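Long-range contacts in WYL1 (Ruminococcus sp., PDB 6OAW), which probably modulates the RNA-targeting effector of the Type VI-D CRISPR-Cas system as a WYL-domain accessory protein: residues P5-L10 against S146-Y151; K117-Y122 against N154-L159; Y204-A209 against R220-P225. All blocks are in the same frame, centred on the assembly; numbering follows the deposited sequence.

Interaction 1: P5-L10 against S146-Y151; sequences PPSTFL and SSDDLY
Leu10 and Ser146 bring two irregular loop segments together, their CA atoms 4.7 Å apart, and Leu10 O receives a CA-H...O contact from Ser146 CA at 3.2 Å. The CB of Ser146 lies against the same oxygen, while its OG turns back to Tyr142 and Asp143 in the helix it follows. Thr8 carries much of the remaining contact. Its CG2 stands anti to the carbonyl carbon and beside the backbone N, and this methyl rests against the Ser147 carbonyl, Thr8 CG2 to Ser147 O 3.3 Å, with Ser146 O also close. OG1 of Thr8 (chi1 66°) meanwhile donates to Leu10 O at 2.6 Å, coming from above the carbonyl plane, so one residue packs across the contact with one branch and braces its own loop with the other. An alanine here removes both branches, and would probably leave a gap beside the Ser146 and Ser147 carbonyls and Leu10 O without its hydroxyl donor. Further in, Phe9 and Leu150 cross at about a right angle: Leu150 CD1 meets the ring at its edge, 4.1 Å from Phe9 CD2. Ser147 OG, hydrogen-bonded to Thr144 O, also accepts from Asp149 N in an ST turn, just ahead of Leu150 at the N-cap of helix 151-156. The N-terminal loop thus lies across the link between helices 139-145 and 151-156, with Leu10 on Tyr142 and Leu145, and Phe9 stacked on Phe164 of helix 161-172.

Interaction 2: K117-Y122 against N154-L159; sequences KLSAKY and NKVYSL
Ser119 OG is hydrogen-bonded to Ile115 O one turn back in its own helix and also lies 3.2 Å from Val156 O across the contact. The two backbones come close at this point, with Ser119 CA and Val156 CA 4.8 Å apart. Val156 fills the space beside them: its CG1, anti to the backbone N (chi1 165°), meets Leu118 CB at 3.9 Å. That same methyl sits over the centre of the Tyr157 ring, 3.7 Å above its plane. Tyr157 lies where helix 151-156 ends in a Schellman motif, with Leu159 N bonded to Asn154 O at 2.7 Å and Ser158 at positive phi. Its ring reaches back to Tyr122, the two planes inclined at 49° in an oblique pair. Tyr157 OH stands over one face of the Tyr122 ring, 3.4 Å from Tyr122 CD2, while Tyr157 CE1 lies 3.6 Å from Tyr122 CB. Ala167 of helix 161-172 touches both tyrosines. The Tyr122 hydroxyl is served from its own helix by Lys121 NZ, and Tyr157 OH is hydrogen-bonded to Ala89 O. Chemically, then, the helix ends are joined chiefly by apolar and aromatic packing, and the phenol oxygen of Tyr157 keeps its bond to the Ala89 carbonyl while lying over the Tyr122 ring, which probably makes its place among apolar groups tolerable.

Interaction 3: Y204-A209 against R220-P225; sequences YSFIYA and RIRLIP
Tyr208 and Arg222 both hold CG anti to the carbonyl carbon (chi1 -76° and -65°), and their side chains rise side by side, pointing the same way, with Tyr208 CE1 3.5 Å from Arg222 CG. Phe206 instead puts CG between the backbone N and the carbonyl carbon, and its ring takes the Arg222 chain over one face, Phe206 CE2 to Arg222 CD 3.2 Å. The Phe206 and Arg222 flat groups stand almost perpendicular, and the guanidinium goes on to salt bridges with Glu275 and Asp244. Tyr208 has neighbours on both faces: Phe206 CE2 near the rim of one, and the Arg220 guanidinium flat on the other, centres 4.0 Å apart and planes at 12°, close enough for a cation-pi attraction. The backbones beneath belong to the hairpin of strands 205-211 and 219-230 in an antiparallel sheet, consistent with the Sm-like core of a WYL domain. Ile207 and Leu223 form one hydrogen-bonded pair, with Leu223 N to Ile207 O at 2.7 Å and nearly straight. Ala209 and Ile221 form the next, Ile221 N to Ala209 O 2.8 Å. Tyr208 and Arg222, between them, are the non-hydrogen-bonded pair. On the sheet face away from Tyr208, Leu223 CD1 packs on Ala209 CB at 3.7 Å, and Ile207 CG1 lies against Leu223 CB. Val195 of helix 186-199 touches Ile207 and Pro225.

Interactions 1 and 2 are neighbours, their centres 14 Å apart, and they touch directly: Phe9 N lies 2.9 Å from Asn154 OD1, and Pro6 O packs on Leu159 CD1. Helix 151-156 runs between them, with its N-cap in interaction 1 and its end in interaction 2, while Phe164 meets Phe9 from one contact and Tyr157 from the other. Along the chain their segments alternate. Interaction 3 stands apart in the sheet, with centres about 41 and 44 Å from those of interactions 1 and 2, and nearest atoms about 28 and 32 Å away. Near the second subunit, Lys117 of interaction 2 packs on Glu97 of that chain.

Interaction 1: P5-L10 against S146-Y151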
loop_
_atom_site.group_PDB
_atom_site.type_symbol
_atom_site.label_atom_id
_atom_site.label_comp_id
_atom_site.label_asym_id
_atom_site.label_seq_id
_atom_site.Cartn_x
_atom_site.Cartn_y
_atom_site.Cartn_z
ATOM N N PRO B 5 -16.552 35.064 13.982
ATOM C CA PRO B 5 -16.495 33.605 14.072
ATOM C C PRO B 5 -15.781 33.080 15.315
ATOM O O PRO B 5 -14.840 33.703 15.812
ATOM C CB PRO B 5 -15.648 33.207 12.844
ATOM C CG PRO B 5 -14.710 34.395 12.644
ATOM C CD PRO B 5 -15.507 35.606 13.085
ATOM N N PRO B 6 -16.120 31.855 15.774
ATOM C CA PRO B 6 -15.292 31.160 16.757
ATOM C C PRO B 6 -13.930 30.876 16.109
ATOM O O PRO B 6 -13.859 30.768 14.893
ATOM C CB PRO B 6 -16.068 29.872 17.061
ATOM C CG PRO B 6 -16.921 29.631 15.818
ATOM C CD PRO B 6 -17.206 31.009 15.247
ATOM N N SER B 7 -12.888 30.754 16.928
ATOM C CA SER B 7 -11.504 30.419 16.490
ATOM C C SER B 7 -11.216 28.911 16.597
ATOM O O SER B 7 -10.386 28.431 15.803
ATOM C CB SER B 7 -10.506 31.228 17.264
ATOM O OG SER B 7 -10.710 31.087 18.662
ATOM N N THR B 8 -11.887 28.172 17.490
ATOM C CA THR B 8 -11.529 26.756 17.806
ATOM C C THR B 8 -12.682 25.789 17.498
ATOM O O THR B 8 -13.858 26.219 17.479
ATOM C CB THR B 8 -11.066 26.631 19.263
ATOM O OG1 THR B 8 -12.167 26.909 20.120
ATOM C CG2 THR B 8 -9.926 27.564 19.594
ATOM N N PHE B 9 -12.338 24.519 17.258
ATOM C CA PHE B 9 -13.300 23.437 16.923
ATOM C C PHE B 9 -14.382 23.349 17.991
ATOM O O PHE B 9 -15.552 23.146 17.650
ATOM C CB PHE B 9 -12.577 22.097 16.812
ATOM C CG PHE B 9 -11.729 21.987 15.572
ATOM C CD1 PHE B 9 -12.336 21.951 14.327
ATOM C CD2 PHE B 9 -10.352 21.903 15.654
ATOM C CE1 PHE B 9 -11.583 21.821 13.175
ATOM C CE2 PHE B 9 -9.592 21.798 14.500
ATOM C CZ PHE B 9 -10.210 21.741 13.263
ATOM N N LEU B 10 -13.965 23.454 19.251
ATOM C CA LEU B 10 -14.830 23.348 20.448
ATOM C C LEU B 10 -14.539 24.536 21.354
ATOM O O LEU B 10 -13.398 24.994 21.423
ATOM C CB LEU B 10 -14.537 22.027 21.163
ATOM C CG LEU B 10 -14.882 20.751 20.395
ATOM C CD1 LEU B 10 -14.402 19.523 21.160
ATOM C CD2 LEU B 10 -16.377 20.661 20.127
ATOM N N SER B 146 -10.041 22.415 21.929
ATOM C CA SER B 146 -10.518 23.782 22.276
ATOM C C SER B 146 -9.330 24.746 22.425
ATOM O O SER B 146 -9.574 25.923 22.734
ATOM C CB SER B 146 -11.370 23.756 23.535
ATOM O OG SER B 146 -10.619 23.221 24.616
ATOM N N SER B 147 -8.089 24.275 22.253
ATOM C CA SER B 147 -6.864 25.100 22.433
ATOM C C SER B 147 -6.629 25.943 21.184
ATOM O O SER B 147 -7.294 25.700 20.162
ATOM C CB SER B 147 -5.650 24.263 22.725
ATOM O OG SER B 147 -5.244 23.575 21.561
ATOM N N ASP B 148 -5.663 26.853 21.269
ATOM C CA ASP B 148 -5.251 27.734 20.148
ATOM C C ASP B 148 -4.157 27.035 19.325
ATOM O O ASP B 148 -3.616 27.668 18.425
ATOM C CB ASP B 148 -4.842 29.109 20.701
ATOM C CG ASP B 148 -5.991 29.854 21.368
ATOM O OD1 ASP B 148 -7.096 29.853 20.781
ATOM O OD2 ASP B 148 -5.790 30.403 22.485
ATOM N N ASP B 149 -3.835 25.769 19.621
ATOM C CA ASP B 149 -2.663 25.065 19.036
ATOM C C ASP B 149 -3.096 24.239 17.825
ATOM O O ASP B 149 -2.346 23.337 17.443
ATOM C CB ASP B 149 -1.961 24.206 20.090
ATOM C CG ASP B 149 -1.227 25.009 21.148
ATOM O OD1 ASP B 149 -0.616 26.019 20.796
ATOM O OD2 ASP B 149 -1.268 24.620 22.306
ATOM N N LEU B 150 -4.249 24.531 17.233
ATOM C CA LEU B 150 -4.754 23.899 15.979
ATOM C C LEU B 150 -5.138 25.007 14.987
ATOM O O LEU B 150 -6.159 24.856 14.267
ATOM C CB LEU B 150 -5.958 23.017 16.339
ATOM C CG LEU B 150 -5.598 21.669 16.969
ATOM C CD1 LEU B 150 -6.832 20.971 17.533
ATOM C CD2 LEU B 150 -4.906 20.782 15.949
ATOM N N TYR B 151 -4.385 26.107 14.995
ATOM C CA TYR B 151 -4.698 27.330 14.215
ATOM C C TYR B 151 -5.042 26.958 12.762
ATOM O O TYR B 151 -6.112 27.325 12.277
ATOM C CB TYR B 151 -3.528 28.316 14.325
ATOM C CG TYR B 151 -3.730 29.638 13.626
ATOM C CD1 TYR B 151 -4.674 30.559 14.058
ATOM C CD2 TYR B 151 -2.956 29.965 12.521
ATOM C CE1 TYR B 151 -4.860 31.758 13.388
ATOM C CE2 TYR B 151 -3.124 31.155 11.843
ATOM C CZ TYR B 151 -4.078 32.055 12.280
ATOM O OH TYR B 151 -4.236 33.214 11.581
#

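Interaction 2: K117-Y122 against N154-L159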
loop_
_atom_site.group_PDB
_atom_site.type_symbol
_atom_site.label_atom_id
_atom_site.label_comp_id
_atom_site.label_asym_id
_atom_site.label_seq_id
_atom_site.Cartn_x
_atom_site.Cartn_y
_atom_site.Cartn_z
ATOM N N LYS B 117 -5.751 24.414 -0.946
ATOM C CA LYS B 117 -5.663 23.097 -1.636
ATOM C C LYS B 117 -6.012 21.995 -0.624
ATOM O O LYS B 117 -6.645 20.990 -1.031
ATOM C CB LYS B 117 -4.291 22.963 -2.311
ATOM C CG LYS B 117 -3.780 21.557 -2.599
ATOM C CD LYS B 117 -2.587 21.534 -3.594
ATOM N N LEU B 118 -5.635 22.159 0.642
ATOM C CA LEU B 118 -6.010 21.183 1.696
ATOM C C LEU B 118 -7.525 21.289 1.981
ATOM O O LEU B 118 -8.164 20.244 2.104
ATOM C CB LEU B 118 -5.147 21.389 2.945
ATOM C CG LEU B 118 -3.665 21.024 2.786
ATOM C CD1 LEU B 118 -2.876 21.413 4.023
ATOM C CD2 LEU B 118 -3.485 19.544 2.466
ATOM N N SER B 119 -8.091 22.491 2.036
ATOM C CA SER B 119 -9.554 22.710 2.145
ATOM C C SER B 119 -10.288 21.971 1.023
ATOM O O SER B 119 -11.219 21.206 1.333
ATOM C CB SER B 119 -9.893 24.158 2.143
ATOM O OG SER B 119 -9.281 24.780 3.258
ATOM N N ALA B 120 -9.888 22.180 -0.227
ATOM C CA ALA B 120 -10.557 21.580 -1.408
ATOM C C ALA B 120 -10.470 20.054 -1.328
ATOM O O ALA B 120 -11.457 19.410 -1.690
ATOM C CB ALA B 120 -9.982 22.106 -2.701
ATOM N N LYS B 121 -9.349 19.505 -0.853
ATOM C CA LYS B 121 -9.098 18.042 -0.824
ATOM C C LYS B 121 -9.997 17.331 0.202
ATOM O O LYS B 121 -10.567 16.280 -0.171
ATOM C CB LYS B 121 -7.644 17.745 -0.464
ATOM C CG LYS B 121 -7.256 16.277 -0.542
ATOM C CD LYS B 121 -6.347 15.880 0.564
ATOM C CE LYS B 121 -5.713 14.533 0.319
ATOM N NZ LYS B 121 -4.655 14.257 1.314
ATOM N N TYR B 122 -10.112 17.857 1.428
ATOM C CA TYR B 122 -10.946 17.284 2.519
ATOM C C TYR B 122 -12.372 17.867 2.498
ATOM O O TYR B 122 -13.136 17.505 3.380
ATOM C CB TYR B 122 -10.250 17.480 3.873
ATOM C CG TYR B 122 -8.931 16.753 3.991
ATOM C CD1 TYR B 122 -8.864 15.369 3.928
ATOM C CD2 TYR B 122 -7.741 17.447 4.151
ATOM C CE1 TYR B 122 -7.651 14.697 4.011
ATOM C CE2 TYR B 122 -6.517 16.799 4.229
ATOM C CZ TYR B 122 -6.474 15.414 4.173
ATOM O OH TYR B 122 -5.265 14.782 4.248
ATOM N N ASN B 154 -8.111 24.509 12.066
ATOM C CA ASN B 154 -9.389 25.268 12.212
ATOM C C ASN B 154 -9.752 25.951 10.881
ATOM O O ASN B 154 -10.951 25.960 10.521
ATOM C CB ASN B 154 -9.320 26.246 13.388
ATOM C CG ASN B 154 -9.629 25.569 14.705
ATOM O OD1 ASN B 154 -10.748 25.129 14.913
ATOM N ND2 ASN B 154 -8.648 25.463 15.586
ATOM N N LYS B 155 -8.754 26.461 10.158
ATOM C CA LYS B 155 -8.949 27.165 8.867
ATOM C C LYS B 155 -9.214 26.149 7.756
ATOM O O LYS B 155 -10.178 26.335 7.003
ATOM C CB LYS B 155 -7.729 28.027 8.526
ATOM C CG LYS B 155 -7.619 29.358 9.272
ATOM C CD LYS B 155 -6.379 30.129 8.829
ATOM C CE LYS B 155 -6.061 31.330 9.694
ATOM N NZ LYS B 155 -6.264 32.591 8.952
ATOM N N VAL B 156 -8.406 25.092 7.673
ATOM C CA VAL B 156 -8.544 24.046 6.610
ATOM C C VAL B 156 -9.913 23.365 6.715
ATOM O O VAL B 156 -10.519 23.111 5.647
ATOM C CB VAL B 156 -7.397 23.026 6.660
ATOM C CG1 VAL B 156 -7.720 21.782 5.839
ATOM C CG2 VAL B 156 -6.091 23.666 6.157
ATOM N N TYR B 157 -10.368 23.064 7.932
ATOM C CA TYR B 157 -11.597 22.246 8.156
ATOM C C TYR B 157 -12.773 23.169 8.531
ATOM O O TYR B 157 -13.808 22.640 8.961
ATOM C CB TYR B 157 -11.296 21.141 9.174
ATOM C CG TYR B 157 -10.186 20.212 8.746
ATOM C CD1 TYR B 157 -10.329 19.386 7.638
ATOM C CD2 TYR B 157 -8.992 20.159 9.440
ATOM C CE1 TYR B 157 -9.320 18.531 7.226
ATOM C CE2 TYR B 157 -7.960 19.326 9.030
ATOM C CZ TYR B 157 -8.132 18.500 7.932
ATOM O OH TYR B 157 -7.125 17.680 7.525
ATOM N N SER B 158 -12.625 24.490 8.325
ATOM C CA SER B 158 -13.641 25.534 8.627
ATOM C C SER B 158 -14.300 25.261 9.987
ATOM O O SER B 158 -15.528 25.115 10.013
ATOM C CB SER B 158 -14.674 25.601 7.523
ATOM O OG SER B 158 -14.034 25.762 6.265
ATOM N N LEU B 159 -13.509 25.121 11.058
ATOM C CA LEU B 159 -13.982 24.984 12.467
ATOM C C LEU B 159 -14.895 23.755 12.651
ATOM O O LEU B 159 -15.576 23.701 13.682
ATOM C CB LEU B 159 -14.730 26.268 12.854
ATOM C CG LEU B 159 -13.935 27.565 12.669
ATOM C CD1 LEU B 159 -14.835 28.790 12.608
ATOM C CD2 LEU B 159 -12.902 27.729 13.769
#

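Interaction 3: Y204-A209 against R220-P225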
loop_
_atom_site.group_PDB
_atom_site.type_symbol
_atom_site.label_atom_id
_atom_site.label_comp_id
_atom_site.label_asym_id
_atom_site.label_seq_id
_atom_site.Cartn_x
_atom_site.Cartn_y
_atom_site.Cartn_z
ATOM N N TYR B 204 26.751 5.514 26.656
ATOM C CA TYR B 204 27.023 5.605 28.112
ATOM C C TYR B 204 25.971 4.811 28.901
ATOM O O TYR B 204 26.308 4.257 29.982
ATOM C CB TYR B 204 27.006 7.071 28.555
ATOM C CG TYR B 204 28.361 7.726 28.615
ATOM C CD1 TYR B 204 29.425 7.078 29.225
ATOM C CD2 TYR B 204 28.576 9.005 28.121
ATOM C CE1 TYR B 204 30.675 7.667 29.323
ATOM C CE2 TYR B 204 29.821 9.611 28.211
ATOM C CZ TYR B 204 30.876 8.938 28.815
ATOM O OH TYR B 204 32.122 9.488 28.931
ATOM N N SER B 205 24.732 4.750 28.389
ATOM C CA SER B 205 23.539 4.341 29.175
ATOM C C SER B 205 22.744 3.225 28.484
ATOM O O SER B 205 22.803 3.088 27.247
ATOM C CB SER B 205 22.667 5.532 29.464
ATOM O OG SER B 205 23.436 6.627 29.935
ATOM N N PHE B 206 22.008 2.462 29.287
ATOM C CA PHE B 206 21.012 1.452 28.859
ATOM C C PHE B 206 19.659 1.876 29.426
ATOM O O PHE B 206 19.658 2.696 30.366
ATOM C CB PHE B 206 21.408 0.054 29.351
ATOM C CG PHE B 206 21.290 -0.157 30.843
ATOM C CD1 PHE B 206 22.338 0.150 31.698
ATOM C CD2 PHE B 206 20.132 -0.693 31.387
ATOM C CE1 PHE B 206 22.221 -0.058 33.063
ATOM C CE2 PHE B 206 20.004 -0.889 32.750
ATOM C CZ PHE B 206 21.055 -0.575 33.585
ATOM N N ILE B 207 18.566 1.352 28.860
ATOM C CA ILE B 207 17.216 1.336 29.499
ATOM C C ILE B 207 16.830 -0.113 29.818
ATOM O O ILE B 207 17.210 -1.046 29.050
ATOM C CB ILE B 207 16.130 2.005 28.632
ATOM C CG1 ILE B 207 15.873 1.232 27.334
ATOM C CG2 ILE B 207 16.466 3.463 28.388
ATOM C CD1 ILE B 207 14.876 1.881 26.410
ATOM N N TYR B 208 16.078 -0.283 30.905
ATOM C CA TYR B 208 15.333 -1.518 31.220
ATOM C C TYR B 208 14.102 -1.496 30.325
ATOM O O TYR B 208 13.582 -0.387 30.052
ATOM C CB TYR B 208 14.967 -1.578 32.704
ATOM C CG TYR B 208 16.080 -1.926 33.671
ATOM C CD1 TYR B 208 16.561 -3.227 33.773
ATOM C CD2 TYR B 208 16.634 -0.973 34.516
ATOM C CE1 TYR B 208 17.568 -3.569 34.670
ATOM C CE2 TYR B 208 17.642 -1.300 35.416
ATOM C CZ TYR B 208 18.111 -2.602 35.500
ATOM O OH TYR B 208 19.102 -2.914 36.396
ATOM N N ALA B 209 13.666 -2.657 29.839
ATOM C CA ALA B 209 12.388 -2.792 29.102
ATOM C C ALA B 209 11.808 -4.189 29.303
ATOM O O ALA B 209 12.555 -5.110 29.642
ATOM C CB ALA B 209 12.593 -2.493 27.645
ATOM N N ARG B 220 11.923 -8.607 32.020
ATOM C CA ARG B 220 12.635 -7.319 32.217
ATOM C C ARG B 220 14.087 -7.505 31.773
ATOM O O ARG B 220 14.822 -8.249 32.449
ATOM C CB ARG B 220 12.553 -6.849 33.673
ATOM C CG ARG B 220 13.244 -5.514 33.945
ATOM C CD ARG B 220 12.506 -4.579 34.903
ATOM N NE ARG B 220 13.327 -3.926 35.932
ATOM C CZ ARG B 220 13.440 -2.606 36.129
ATOM N NH1 ARG B 220 12.786 -1.735 35.369
ATOM N NH2 ARG B 220 14.188 -2.163 37.122
ATOM N N ILE B 221 14.468 -6.856 30.667
ATOM C CA ILE B 221 15.819 -6.932 30.037
ATOM C C ILE B 221 16.417 -5.524 29.991
ATOM O O ILE B 221 15.694 -4.550 30.298
ATOM C CB ILE B 221 15.743 -7.579 28.644
ATOM C CG1 ILE B 221 14.957 -6.734 27.642
ATOM C CG2 ILE B 221 15.169 -8.978 28.747
ATOM C CD1 ILE B 221 15.060 -7.237 26.210
ATOM N N ARG B 222 17.698 -5.438 29.635
ATOM C CA ARG B 222 18.440 -4.169 29.450
ATOM C C ARG B 222 18.727 -4.003 27.959
ATOM O O ARG B 222 19.208 -4.969 27.332
ATOM C CB ARG B 222 19.700 -4.171 30.312
ATOM C CG ARG B 222 19.401 -4.184 31.804
ATOM C CD ARG B 222 20.650 -4.038 32.646
ATOM N NE ARG B 222 21.430 -5.259 32.559
ATOM C CZ ARG B 222 22.747 -5.338 32.744
ATOM N NH1 ARG B 222 23.462 -4.256 33.007
ATOM N NH2 ARG B 222 23.351 -6.508 32.645
ATOM N N LEU B 223 18.371 -2.837 27.410
ATOM C CA LEU B 223 18.586 -2.483 25.987
ATOM C C LEU B 223 19.521 -1.288 25.902
ATOM O O LEU B 223 19.344 -0.346 26.676
ATOM C CB LEU B 223 17.260 -2.101 25.342
ATOM C CG LEU B 223 16.176 -3.170 25.363
ATOM C CD1 LEU B 223 14.904 -2.607 24.760
ATOM C CD2 LEU B 223 16.622 -4.415 24.613
ATOM N N ILE B 224 20.440 -1.327 24.940
ATOM C CA ILE B 224 21.205 -0.149 24.446
ATOM C C ILE B 224 20.706 0.108 23.031
ATOM O O ILE B 224 21.132 -0.573 22.102
ATOM C CB ILE B 224 22.727 -0.386 24.505
ATOM C CG1 ILE B 224 23.185 -0.882 25.883
ATOM C CG2 ILE B 224 23.451 0.896 24.097
ATOM C CD1 ILE B 224 24.628 -1.326 25.936
ATOM N N PRO B 225 19.724 1.015 22.838
ATOM C CA PRO B 225 19.124 1.240 21.526
ATOM C C PRO B 225 20.160 1.691 20.495
ATOM O O PRO B 225 21.057 2.408 20.867
ATOM C CB PRO B 225 18.126 2.384 21.760
ATOM C CG PRO B 225 17.835 2.318 23.242
ATOM C CD PRO B 225 19.146 1.890 23.869
#